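PDB 2E7Z: acetylene hydratase Ahy from Pelobacter acetylenicus, which catalyses the non-redox hydration of acetylene to acetaldehyde, using a tungsten-bis(molybdopterin guanine dinucleotide) cofactor and a [4Fe-4S] cluster. Local coordinates for residues N130-A143 / N383-F395. Residues are numbered along the deposited sequence; the frame is centred on the assembly and turned at random. Where two conformers were deposited one is given.
Sequences NWTSAMYMCIGNTA and NMGAFMANPTALF. With W (tungsten ion), chain G; MGD (2-amino-5,6-dimercapto-7-methyl-3,7,8a,9-tetrahydro-8-oxa-1,3,9,10-tetraaza-anthracen-4-one guanosine dinucleotide), chain E.
W131 O accepts from A389 N at 2.8 Å, nearly straight at the hydrogen (164°), which ties strand 131-132, outermost in its sheet, to the loop leading into helix 391-400. The two segments also meet at G140 and G385, whose CA atoms are 4.6 Å apart; one water donates to both of their carbonyls. T132 OG1 donates to A389 O (2.9 Å).

P391 CD sits over one face of the Y136 ring, 3.4 Å from its centroid and 7° off the normal, a clear CH-pi contact. At the hydroxyl of that tyrosine, N390 ND2 donates to Y136 OH (3.0 Å), the amide plane standing nearly perpendicular to the ring. With its CG anti to the backbone N (chi1 178°), N390 also caps helix 391-400 by accepting from A393 N through OD1. M388 runs beside W131, with M388 CG at the indole edge 3.6 Å from W131 CZ3. Its bend at chi3 brings CE to Y136 CD2.

Y136 OH further bonds Q711 O and a water that donates to M388 O, so the buried phenol is fixed by several partners. Segment 383-395 thus reaches the tungsten ligand C138 indirectly, by packing on Y136 two residues earlier, which probably helps to fix the path of this loop.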
loop_
_atom_site.group_PDB
_atom_site.type_symbol
_atom_site.label_atom_id
_atom_site.label_comp_id
_atom_site.label_asym_id
_atom_site.label_seq_id
_atom_site.Cartn_x
_atom_site.Cartn_y
_atom_site.Cartn_z
ATOM N N ASN A 130 5.187 2.427 17.852
ATOM C CA ASN A 130 3.828 2.312 17.306
ATOM C C ASN A 130 3.546 3.089 16.009
ATOM O O ASN A 130 2.690 3.978 15.955
ATOM C CB ASN A 130 2.812 2.547 18.410
ATOM C CG ASN A 130 2.803 1.396 19.422
ATOM O OD1 ASN A 130 2.760 1.622 20.648
ATOM N ND2 ASN A 130 2.931 0.173 18.922
ATOM N N TRP A 131 4.317 2.731 14.988
ATOM C CA TRP A 131 4.166 3.240 13.636
ATOM C C TRP A 131 3.385 2.255 12.800
ATOM O O TRP A 131 3.715 1.028 12.832
ATOM C CB TRP A 131 5.545 3.420 13.001
ATOM C CG TRP A 131 5.495 4.015 11.631
ATOM C CD1 TRP A 131 5.553 5.343 11.351
ATOM C CD2 TRP A 131 5.423 3.327 10.370
ATOM N NE1 TRP A 131 5.480 5.534 9.986
ATOM C CE2 TRP A 131 5.429 4.317 9.360
ATOM C CE3 TRP A 131 5.385 1.974 9.990
ATOM C CZ2 TRP A 131 5.378 4.016 7.999
ATOM C CZ3 TRP A 131 5.324 1.662 8.617
ATOM C CH2 TRP A 131 5.342 2.688 7.636
ATOM N N THR A 132 2.398 2.744 12.052
ATOM C CA THR A 132 1.764 1.897 11.080
ATOM C C THR A 132 1.481 2.739 9.841
ATOM O O THR A 132 1.811 3.936 9.800
ATOM C CB THR A 132 0.514 1.171 11.619
ATOM O OG1 THR A 132 0.186 0.105 10.725
ATOM C CG2 THR A 132 -0.679 2.080 11.749
ATOM N N SER A 133 0.896 2.110 8.836
ATOM C CA SER A 133 0.718 2.771 7.569
ATOM C C SER A 133 -0.355 2.020 6.814
ATOM O O SER A 133 -0.508 0.803 6.970
ATOM C CB SER A 133 2.047 2.756 6.795
ATOM O OG SER A 133 1.911 3.345 5.505
ATOM N N ALA A 134 -1.076 2.728 5.953
ATOM C CA ALA A 134 -2.125 2.073 5.202
ATOM C C ALA A 134 -1.533 1.002 4.305
ATOM O O ALA A 134 -2.238 0.089 3.855
ATOM C CB ALA A 134 -2.906 3.116 4.420
ATOM N N MET A 135 -0.232 1.109 4.048
ATOM C CA MET A 135 0.480 0.095 3.268
ATOM C C MET A 135 0.703 -1.226 4.029
ATOM O O MET A 135 1.276 -2.190 3.495
ATOM C CB MET A 135 1.808 0.646 2.708
ATOM C CG MET A 135 3.001 0.633 3.661
ATOM S SD MET A 135 4.435 1.471 2.853
ATOM C CE MET A 135 4.885 0.339 1.493
ATOM N N TYR A 136 0.175 -1.292 5.251
ATOM C CA TYR A 136 0.076 -2.565 5.956
ATOM C C TYR A 136 -0.688 -3.607 5.141
ATOM O O TYR A 136 -0.477 -4.813 5.342
ATOM C CB TYR A 136 -0.604 -2.367 7.305
ATOM C CG TYR A 136 -0.367 -3.465 8.321
ATOM C CD1 TYR A 136 -1.216 -4.564 8.382
ATOM C CD2 TYR A 136 0.700 -3.388 9.216
ATOM C CE1 TYR A 136 -0.995 -5.572 9.316
ATOM C CE2 TYR A 136 0.933 -4.390 10.172
ATOM C CZ TYR A 136 0.063 -5.477 10.222
ATOM O OH TYR A 136 0.233 -6.450 11.186
ATOM N N MET A 137 -1.560 -3.186 4.221
ATOM C CA MET A 137 -2.169 -4.147 3.290
ATOM C C MET A 137 -1.955 -3.747 1.846
ATOM O O MET A 137 -2.823 -3.984 0.999
ATOM C CB MET A 137 -3.663 -4.405 3.580
ATOM C CG MET A 137 -4.572 -3.222 3.368
ATOM S SD MET A 137 -6.257 -3.699 3.830
ATOM C CE MET A 137 -7.145 -2.165 3.565
ATOM N N CYS A 138 -0.825 -3.100 1.558
ATOM C CA CYS A 138 -0.448 -2.825 0.170
ATOM C C CYS A 138 1.057 -2.624 0.122
ATOM O O CYS A 138 1.538 -1.577 0.510
ATOM C CB CYS A 138 -1.192 -1.605 -0.392
ATOM S SG CYS A 138 -0.763 -1.278 -2.124
ATOM N N ILE A 139 1.788 -3.652 -0.309
ATOM C CA ILE A 139 3.243 -3.625 -0.464
ATOM C C ILE A 139 4.006 -3.832 0.836
ATOM O O ILE A 139 4.967 -4.580 0.849
ATOM C CB ILE A 139 3.779 -2.400 -1.308
ATOM C CG1 ILE A 139 3.150 -2.442 -2.709
ATOM C CG2 ILE A 139 5.304 -2.438 -1.374
ATOM C CD1 ILE A 139 3.390 -1.220 -3.578
ATOM N N GLY A 140 3.617 -3.168 1.925
ATOM C CA GLY A 140 4.355 -3.362 3.190
ATOM C C GLY A 140 4.257 -4.780 3.746
ATOM O O GLY A 140 5.267 -5.386 4.113
ATOM N N ASN A 141 3.034 -5.313 3.789
ATOM C CA ASN A 141 2.864 -6.725 4.155
ATOM C C ASN A 141 3.602 -7.620 3.150
ATOM O O ASN A 141 4.299 -8.579 3.544
ATOM C CB ASN A 141 1.367 -7.066 4.183
ATOM C CG ASN A 141 0.751 -6.989 2.826
ATOM O OD1 ASN A 141 0.675 -5.910 2.243
ATOM N ND2 ASN A 141 0.377 -8.149 2.262
ATOM N N THR A 142 3.470 -7.298 1.866
ATOM C CA THR A 142 4.049 -8.153 0.819
ATOM C C THR A 142 5.539 -8.254 1.021
ATOM O O THR A 142 6.124 -9.318 0.891
ATOM C CB THR A 142 3.807 -7.548 -0.582
ATOM O OG1 THR A 142 2.582 -6.800 -0.619
ATOM C CG2 THR A 142 3.792 -8.656 -1.632
ATOM N N ALA A 143 6.180 -7.136 1.327
ATOM C CA ALA A 143 7.610 -7.149 1.562
ATOM C C ALA A 143 7.987 -8.078 2.714
ATOM O O ALA A 143 8.982 -8.783 2.619
ATOM C CB ALA A 143 8.140 -5.718 1.797
ATOM N N ASN A 383 12.436 -2.533 4.451
ATOM C CA ASN A 383 12.118 -2.822 3.057
ATOM C C ASN A 383 10.683 -2.430 2.729
ATOM O O ASN A 383 9.720 -3.092 3.151
ATOM C CB ASN A 383 12.396 -4.312 2.852
ATOM C CG ASN A 383 12.394 -4.771 1.376
ATOM O OD1 ASN A 383 12.315 -5.974 1.140
ATOM N ND2 ASN A 383 12.486 -3.863 0.409
ATOM N N MET A 384 10.565 -1.328 1.975
ATOM C CA MET A 384 9.291 -0.694 1.556
ATOM C C MET A 384 8.612 -0.036 2.754
ATOM O O MET A 384 8.684 1.191 2.889
ATOM C CB MET A 384 8.364 -1.687 0.805
ATOM C CG MET A 384 9.057 -2.545 -0.289
ATOM S SD MET A 384 10.031 -1.606 -1.499
ATOM C CE MET A 384 8.703 -1.103 -2.627
ATOM N N GLY A 385 8.029 -0.844 3.645
ATOM C CA GLY A 385 7.451 -0.359 4.918
ATOM C C GLY A 385 7.624 -1.519 5.865
ATOM O O GLY A 385 7.304 -2.646 5.484
ATOM N N ALA A 386 8.186 -1.286 7.054
ATOM C CA ALA A 386 8.564 -2.402 7.906
ATOM C C ALA A 386 8.558 -2.042 9.361
ATOM O O ALA A 386 8.630 -0.868 9.750
ATOM C CB ALA A 386 9.968 -2.935 7.508
ATOM N N PHE A 387 8.505 -3.098 10.164
ATOM C CA PHE A 387 8.559 -3.019 11.636
ATOM C C PHE A 387 7.340 -2.221 12.071
ATOM O O PHE A 387 7.411 -1.070 12.538
ATOM C CB PHE A 387 9.884 -2.439 12.140
ATOM C CG PHE A 387 11.083 -2.961 11.385
ATOM C CD1 PHE A 387 11.320 -4.326 11.308
ATOM C CD2 PHE A 387 11.979 -2.112 10.750
ATOM C CE1 PHE A 387 12.397 -4.836 10.596
ATOM C CE2 PHE A 387 13.101 -2.630 10.055
ATOM C CZ PHE A 387 13.288 -4.002 9.983
ATOM N N MET A 388 6.188 -2.837 11.868
ATOM C CA MET A 388 4.924 -2.107 11.926
ATOM C C MET A 388 3.999 -2.611 13.002
ATOM O O MET A 388 3.827 -3.828 13.226
ATOM C CB MET A 388 4.191 -2.211 10.577
ATOM C CG MET A 388 5.054 -1.872 9.366
ATOM S SD MET A 388 4.124 -1.838 7.814
ATOM C CE MET A 388 4.032 -3.606 7.411
ATOM N N ALA A 389 3.313 -1.656 13.622
ATOM C CA ALA A 389 2.210 -2.002 14.492
ATOM C C ALA A 389 1.050 -2.508 13.657
ATOM O O ALA A 389 0.760 -1.988 12.579
ATOM C CB ALA A 389 1.769 -0.770 15.318
ATOM N N ASN A 390 0.324 -3.478 14.184
ATOM C CA ASN A 390 -0.851 -4.000 13.528
ATOM C C ASN A 390 -1.961 -2.942 13.677
ATOM O O ASN A 390 -2.214 -2.480 14.782
ATOM C CB ASN A 390 -1.306 -5.279 14.213
ATOM C CG ASN A 390 -2.559 -5.854 13.605
ATOM O OD1 ASN A 390 -3.630 -5.656 14.151
ATOM N ND2 ASN A 390 -2.431 -6.587 12.480
ATOM N N PRO A 391 -2.610 -2.525 12.573
ATOM C CA PRO A 391 -3.633 -1.463 12.720
ATOM C C PRO A 391 -4.778 -1.794 13.666
ATOM O O PRO A 391 -5.212 -0.931 14.432
ATOM C CB PRO A 391 -4.150 -1.283 11.271
ATOM C CG PRO A 391 -2.922 -1.667 10.446
ATOM C CD PRO A 391 -2.423 -2.880 11.161
ATOM N N THR A 392 -5.296 -3.018 13.614
ATOM C CA THR A 392 -6.372 -3.379 14.512
ATOM C C THR A 392 -5.895 -3.274 15.967
ATOM O O THR A 392 -6.606 -2.768 16.822
ATOM C CB THR A 392 -6.865 -4.832 14.192
ATOM O OG1 THR A 392 -7.364 -4.841 12.845
ATOM C CG2 THR A 392 -7.965 -5.264 15.153
ATOM N N ALA A 393 -4.682 -3.760 16.262
ATOM C CA ALA A 393 -4.149 -3.608 17.619
ATOM C C ALA A 393 -3.997 -2.132 17.990
ATOM O O ALA A 393 -4.269 -1.739 19.136
ATOM C CB ALA A 393 -2.819 -4.322 17.779
ATOM N N LEU A 394 -3.540 -1.327 17.029
ATOM C CA LEU A 394 -3.316 0.084 17.331
ATOM C C LEU A 394 -4.639 0.802 17.647
ATOM O O LEU A 394 -4.755 1.491 18.672
ATOM C CB LEU A 394 -2.599 0.760 16.172
ATOM C CG LEU A 394 -2.356 2.255 16.372
ATOM C CD1 LEU A 394 -1.477 2.546 17.648
ATOM C CD2 LEU A 394 -1.738 2.818 15.112
ATOM N N PHE A 395 -5.633 0.657 16.759
ATOM C CA PHE A 395 -6.905 1.338 17.000
ATOM C C PHE A 395 -7.602 0.774 18.223
ATOM O O PHE A 395 -8.253 1.469 18.968
ATOM C CB PHE A 395 -7.807 1.304 15.759
ATOM C CG PHE A 395 -7.327 2.204 14.657
ATOM C CD1 PHE A 395 -7.321 3.590 14.814
ATOM C CD2 PHE A 395 -6.872 1.664 13.463
ATOM C CE1 PHE A 395 -6.873 4.412 13.783
ATOM C CE2 PHE A 395 -6.418 2.451 12.428
ATOM C CZ PHE A 395 -6.419 3.836 12.584
HETATM W W W G . -1.737 0.676 -2.959
HETATM P PB MGD E . -5.603 8.053 1.878
HETATM O O1B MGD E . -6.165 7.188 2.979
HETATM O O2B MGD E . -6.506 8.618 0.845
HETATM O O3B MGD E . -4.452 7.287 1.065
HETATM O O3A MGD E . -3.434 5.076 1.683
HETATM P PA MGD E . -3.059 6.637 1.533
HETATM O O1A MGD E . -2.120 6.881 0.390
HETATM O O2A MGD E . -2.693 7.092 2.914
HETATM O "O5'" MGD E . -4.829 9.256 2.622
HETATM C "C5'" MGD E . -3.859 10.000 1.904
HETATM C "C4'" MGD E . -3.895 11.404 2.474
HETATM O "O4'" MGD E . -2.730 12.088 1.990
HETATM C "C3'" MGD E . -5.057 12.247 1.958
HETATM O "O3'" MGD E . -5.804 12.746 3.081
HETATM C "C2'" MGD E . -4.434 13.390 1.129
HETATM O "O2'" MGD E . -5.103 14.665 1.192
HETATM C "C1'" MGD E . -3.064 13.474 1.747
HETATM N N9 MGD E . -1.982 13.962 0.878
HETATM C C8 MGD E . -1.791 13.694 -0.438
HETATM N N7 MGD E . -0.639 14.229 -0.872
HETATM C C5 MGD E . -0.042 14.789 0.204
HETATM C C6 MGD E . 1.187 15.515 0.472
HETATM O O6 MGD E . 2.019 15.737 -0.433
HETATM N N1 MGD E . 1.390 15.891 1.745
HETATM C C2 MGD E . 0.521 15.738 2.740
HETATM N N2 MGD E . 0.859 16.173 3.988
HETATM N N3 MGD E . -0.627 15.090 2.565
HETATM C C4 MGD E . -0.926 14.610 1.340
HETATM C C10 MGD E . -3.371 4.261 0.511
HETATM C C11 MGD E . -3.399 2.822 0.981
HETATM O O11 MGD E . -4.700 2.624 1.532
HETATM C C12 MGD E . -3.156 1.891 -0.182
HETATM S S12 MGD E . -1.764 2.145 -1.143
HETATM C C13 MGD E . -3.976 0.855 -0.420
HETATM S S13 MGD E . -3.805 -0.140 -1.793
HETATM C C14 MGD E . -5.117 0.497 0.481
HETATM N N15 MGD E . -6.408 0.771 -0.132
HETATM C C16 MGD E . -7.469 0.566 0.701
HETATM C C17 MGD E . -8.794 0.113 0.256
HETATM O O17 MGD E . -9.010 -0.126 -0.953
HETATM N N18 MGD E . -9.750 -0.043 1.193
HETATM C C19 MGD E . -9.546 0.195 2.514
HETATM N N19 MGD E . -10.548 0.026 3.403
HETATM N N20 MGD E . -8.369 0.634 2.978
HETATM C C21 MGD E . -7.334 0.814 2.147
HETATM N N22 MGD E . -6.160 1.221 2.636
HETATM C C23 MGD E . -4.971 1.254 1.811
HETATM O O HOH W 1 2.082 -6.088 13.100
HETATM O O HOH W 2 7.237 -5.297 6.163
HETATM O O HOH W 3 0.246 1.104 -3.184
#